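Local atomic coordinates of hypothetical protein, similar to alpha-acetolactate decarboxylase (Staphylococcus aureus subsp. aureus, PDB entry 1XV2), a protein that probably catalyses the decarboxylation of alpha-acetolactate to acetoin, as a zinc-binding member of the alpha-acetolactate decarboxylase family. Residues E105-K116 and E201-Q209. Numbering follows the deposited sequence.
Sequences EMLSENLFSAVK and EIQNFETFQ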
loop_
_atom_site.group_PDB
_atom_site.type_symbol
_atom_site.label_atom_id
_atom_site.label_comp_id
_atom_site.label_asym_id
_atom_site.label_seq_id
_atom_site.Cartn_x
_atom_site.Cartn_y
_atom_site.Cartn_z
ATOM N N GLU A 105 -12.762 -18.959 5.486
ATOM C CA GLU A 105 -12.593 -18.620 6.893
ATOM C C GLU A 105 -12.027 -17.234 7.196
ATOM O O GLU A 105 -12.235 -16.713 8.291
ATOM C CB GLU A 105 -11.738 -19.690 7.580
ATOM C CG GLU A 105 -12.340 -21.086 7.500
ATOM C CD GLU A 105 -13.787 -21.122 7.976
ATOM O OE1 GLU A 105 -14.049 -20.710 9.126
ATOM O OE2 GLU A 105 -14.662 -21.562 7.199
HETATM N N MSE A 106 -11.314 -16.636 6.247
HETATM C CA MSE A 106 -10.761 -15.303 6.479
HETATM C C MSE A 106 -11.900 -14.301 6.632
HETATM O O MSE A 106 -13.011 -14.540 6.157
HETATM C CB MSE A 106 -9.857 -14.877 5.319
HETATM C CG MSE A 106 -10.555 -14.775 3.977
HETATM SE SE MSE A 106 -9.424 -13.989 2.613
HETATM C CE MSE A 106 -8.052 -15.338 2.551
ATOM N N LEU A 107 -11.620 -13.182 7.295
ATOM C CA LEU A 107 -12.625 -12.146 7.514
ATOM C C LEU A 107 -13.096 -11.507 6.214
ATOM O O LEU A 107 -14.282 -11.225 6.045
ATOM C CB LEU A 107 -12.076 -11.053 8.436
ATOM C CG LEU A 107 -12.943 -9.793 8.549
ATOM C CD1 LEU A 107 -14.325 -10.156 9.077
ATOM C CD2 LEU A 107 -12.263 -8.787 9.471
ATOM N N SER A 108 -12.162 -11.279 5.297
ATOM C CA SER A 108 -12.495 -10.661 4.024
ATOM C C SER A 108 -11.348 -10.740 3.028
ATOM O O SER A 108 -10.183 -10.571 3.391
ATOM C CB SER A 108 -12.862 -9.195 4.236
ATOM O OG SER A 108 -13.077 -8.548 2.997
ATOM N N GLU A 109 -11.686 -10.998 1.769
ATOM C CA GLU A 109 -10.675 -11.071 0.730
ATOM C C GLU A 109 -10.330 -9.656 0.279
ATOM O O GLU A 109 -9.574 -9.466 -0.669
ATOM C CB GLU A 109 -11.172 -11.901 -0.458
ATOM C CG GLU A 109 -12.494 -11.447 -1.041
ATOM C CD GLU A 109 -12.790 -12.101 -2.380
ATOM O OE1 GLU A 109 -12.447 -13.294 -2.552
ATOM O OE2 GLU A 109 -13.376 -11.426 -3.254
ATOM N N ASN A 110 -10.902 -8.665 0.955
ATOM C CA ASN A 110 -10.626 -7.267 0.640
ATOM C C ASN A 110 -9.597 -6.739 1.649
ATOM O O ASN A 110 -9.250 -5.558 1.651
ATOM C CB ASN A 110 -11.904 -6.429 0.725
ATOM C CG ASN A 110 -12.961 -6.864 -0.272
ATOM O OD1 ASN A 110 -12.695 -6.980 -1.472
ATOM N ND2 ASN A 110 -14.175 -7.096 0.218
ATOM N N LEU A 111 -9.120 -7.639 2.505
ATOM C CA LEU A 111 -8.137 -7.311 3.530
ATOM C C LEU A 111 -6.909 -8.197 3.407
ATOM O O LEU A 111 -6.942 -9.246 2.762
ATOM C CB LEU A 111 -8.724 -7.536 4.924
ATOM C CG LEU A 111 -9.859 -6.643 5.416
ATOM C CD1 LEU A 111 -10.450 -7.242 6.685
ATOM C CD2 LEU A 111 -9.337 -5.240 5.670
ATOM N N PHE A 112 -5.823 -7.761 4.033
ATOM C CA PHE A 112 -4.594 -8.536 4.064
ATOM C C PHE A 112 -4.832 -9.540 5.188
ATOM O O PHE A 112 -5.608 -9.270 6.107
ATOM C CB PHE A 112 -3.409 -7.646 4.447
ATOM C CG PHE A 112 -2.808 -6.886 3.300
ATOM C CD1 PHE A 112 -1.824 -7.464 2.510
ATOM C CD2 PHE A 112 -3.198 -5.576 3.037
ATOM C CE1 PHE A 112 -1.227 -6.748 1.478
ATOM C CE2 PHE A 112 -2.610 -4.851 2.004
ATOM C CZ PHE A 112 -1.622 -5.439 1.227
ATOM N N SER A 113 -4.172 -10.688 5.119
ATOM C CA SER A 113 -4.303 -11.702 6.161
ATOM C C SER A 113 -3.052 -12.564 6.195
ATOM O O SER A 113 -2.307 -12.639 5.217
ATOM C CB SER A 113 -5.530 -12.587 5.914
ATOM O OG SER A 113 -5.440 -13.248 4.663
ATOM N N ALA A 114 -2.817 -13.207 7.329
ATOM C CA ALA A 114 -1.663 -14.070 7.487
ATOM C C ALA A 114 -2.153 -15.486 7.741
ATOM O O ALA A 114 -3.208 -15.684 8.337
ATOM C CB ALA A 114 -0.810 -13.594 8.657
ATOM N N VAL A 115 -1.385 -16.470 7.287
ATOM C CA VAL A 115 -1.760 -17.858 7.488
ATOM C C VAL A 115 -0.597 -18.695 7.974
ATOM O O VAL A 115 0.570 -18.399 7.704
ATOM C CB VAL A 115 -2.289 -18.510 6.192
ATOM C CG1 VAL A 115 -3.486 -17.738 5.675
ATOM C CG2 VAL A 115 -1.188 -18.562 5.148
ATOM N N LYS A 116 -0.936 -19.748 8.701
ATOM C CA LYS A 116 0.048 -20.674 9.217
ATOM C C LYS A 116 -0.598 -22.041 9.082
ATOM O O LYS A 116 -1.686 -22.275 9.606
ATOM C CB LYS A 116 0.368 -20.375 10.683
ATOM C CG LYS A 116 1.519 -21.209 11.220
ATOM C CD LYS A 116 1.920 -20.804 12.628
ATOM C CE LYS A 116 3.134 -21.600 13.085
ATOM N NZ LYS A 116 3.610 -21.199 14.439
ATOM N N GLU A 201 -4.095 -21.714 10.841
ATOM C CA GLU A 201 -4.289 -20.537 11.680
ATOM C C GLU A 201 -4.328 -19.307 10.782
ATOM O O GLU A 201 -3.487 -19.145 9.893
ATOM C CB GLU A 201 -3.151 -20.404 12.693
ATOM C CG GLU A 201 -3.183 -21.448 13.790
ATOM C CD GLU A 201 -1.941 -21.411 14.655
ATOM O OE1 GLU A 201 -0.854 -21.771 14.153
ATOM O OE2 GLU A 201 -2.047 -21.019 15.834
ATOM N N ILE A 202 -5.310 -18.443 11.009
ATOM C CA ILE A 202 -5.455 -17.233 10.214
ATOM C C ILE A 202 -5.479 -15.992 11.098
ATOM O O ILE A 202 -5.905 -16.044 12.256
ATOM C CB ILE A 202 -6.767 -17.251 9.399
ATOM C CG1 ILE A 202 -6.830 -18.502 8.527
ATOM C CG2 ILE A 202 -6.849 -16.015 8.516
ATOM C CD1 ILE A 202 -8.112 -18.615 7.720
ATOM N N GLN A 203 -5.011 -14.879 10.542
ATOM C CA GLN A 203 -5.010 -13.602 11.242
ATOM C C GLN A 203 -5.393 -12.529 10.231
ATOM O O GLN A 203 -4.750 -12.393 9.190
ATOM C CB GLN A 203 -3.632 -13.293 11.825
ATOM C CG GLN A 203 -3.597 -11.978 12.596
ATOM C CD GLN A 203 -2.220 -11.629 13.126
ATOM O OE1 GLN A 203 -2.061 -10.665 13.874
ATOM N NE2 GLN A 203 -1.215 -12.408 12.737
ATOM N N ASN A 204 -6.449 -11.779 10.532
ATOM C CA ASN A 204 -6.913 -10.721 9.645
ATOM C C ASN A 204 -6.301 -9.391 10.082
ATOM O O ASN A 204 -6.307 -9.060 11.264
ATOM C CB ASN A 204 -8.441 -10.649 9.684
ATOM C CG ASN A 204 -9.091 -11.997 9.414
ATOM O OD1 ASN A 204 -8.998 -12.539 8.310
ATOM N ND2 ASN A 204 -9.743 -12.550 10.429
ATOM N N PHE A 205 -5.777 -8.633 9.122
ATOM C CA PHE A 205 -5.130 -7.357 9.418
ATOM C C PHE A 205 -6.007 -6.128 9.218
ATOM O O PHE A 205 -6.746 -6.020 8.241
ATOM C CB PHE A 205 -3.849 -7.214 8.584
ATOM C CG PHE A 205 -2.782 -8.218 8.934
ATOM C CD1 PHE A 205 -2.214 -8.234 10.206
ATOM C CD2 PHE A 205 -2.367 -9.165 8.003
ATOM C CE1 PHE A 205 -1.248 -9.186 10.548
ATOM C CE2 PHE A 205 -1.400 -10.121 8.333
ATOM C CZ PHE A 205 -0.841 -10.132 9.607
ATOM N N GLU A 206 -5.903 -5.200 10.162
ATOM C CA GLU A 206 -6.656 -3.955 10.126
ATOM C C GLU A 206 -5.734 -2.859 9.596
ATOM O O GLU A 206 -6.187 -1.871 9.018
ATOM C CB GLU A 206 -7.131 -3.599 11.539
ATOM C CG GLU A 206 -8.088 -2.419 11.615
ATOM C CD GLU A 206 -8.464 -2.072 13.045
ATOM O OE1 GLU A 206 -8.669 -3.006 13.851
ATOM O OE2 GLU A 206 -8.565 -0.870 13.366
ATOM N N THR A 207 -4.433 -3.049 9.794
ATOM C CA THR A 207 -3.439 -2.082 9.347
ATOM C C THR A 207 -2.287 -2.718 8.575
ATOM O O THR A 207 -1.759 -3.759 8.965
ATOM C CB THR A 207 -2.838 -1.312 10.535
ATOM O OG1 THR A 207 -3.883 -0.634 11.239
ATOM C CG2 THR A 207 -1.812 -0.289 10.045
ATOM N N PHE A 208 -1.913 -2.066 7.480
ATOM C CA PHE A 208 -0.823 -2.498 6.615
ATOM C C PHE A 208 0.242 -1.411 6.710
ATOM O O PHE A 208 0.006 -0.271 6.311
ATOM C CB PHE A 208 -1.325 -2.614 5.174
ATOM C CG PHE A 208 -0.251 -2.925 4.171
ATOM C CD1 PHE A 208 0.402 -4.150 4.185
ATOM C CD2 PHE A 208 0.089 -1.995 3.194
ATOM C CE1 PHE A 208 1.383 -4.444 3.236
ATOM C CE2 PHE A 208 1.068 -2.281 2.244
ATOM C CZ PHE A 208 1.714 -3.506 2.265
ATOM N N GLN A 209 1.406 -1.759 7.244
ATOM C CA GLN A 209 2.493 -0.792 7.395
ATOM C C GLN A 209 3.594 -1.012 6.360
ATOM O O GLN A 209 4.363 -1.971 6.451
ATOM C CB GLN A 209 3.073 -0.889 8.808
ATOM C CG GLN A 209 4.109 0.168 9.143
ATOM C CD GLN A 209 4.558 0.086 10.587
ATOM O OE1 GLN A 209 3.735 -0.010 11.490
ATOM N NE2 GLN A 209 5.868 0.134 10.813
HETATM O O HOH W 1 -11.757 -14.883 10.066
HETATM O O HOH W 2 -9.446 -11.064 6.244
HETATM O O HOH W 3 -5.931 -5.557 5.656
#
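An antiparallel beta ladder, part of the large antiparallel sheet of the alpha-acetolactate decarboxylase fold, pairs Ser-113 to Lys-116 with Glu-201 to Asn-204. Ala-114 and Gln-203 bond in both directions, the Ala-114 N to Gln-203 O link measuring 2.8 Å, and Lys-116 and Glu-201 do the same further along; a further backbone hydrogen bond runs from Phe-205 N to Phe-112 O (3.1 Å). Ala-114 is small enough to let the Phe-205 ring lie close by, its CB 3.5 Å from Phe-205 CE2. At the other end Lys-116 and Glu-201 point the same way, and the long methylene chain of the lysine runs beside the carboxylate without a salt bridge, Lys-116 CD 3.3 Å from Glu-201 OE1.

Past the ladder the chain 205-209 crosses to the second sheet, where Thr-207 and Phe-208 pair with a strand of the second subunit. Phe-208, its CG anti to the backbone N (chi1 174°), lays its ring on one face of Phe-112 in an offset stack, centroids 4.3 Å apart and planes at 3°; the two flat hydrophobic rings tie Phe-112 to strand 207-211 of the mixed sheet. At the edge of the Phe-112 ring a water accepts from Phe-112 N and donates to Phe-205 O.

On the face shared with Ser-113 and Val-115, Ile-202 reaches CD1 to Glu-105 CB. Asn-204 suits the loop after helix 95-105 because its amide can both donate and accept: ND2 gives to a water held by Glu-105 O, while OD1 takes Leu-107 N at 2.9 Å, nearly straight at the hydrogen (172°) but from above the carbonyl plane.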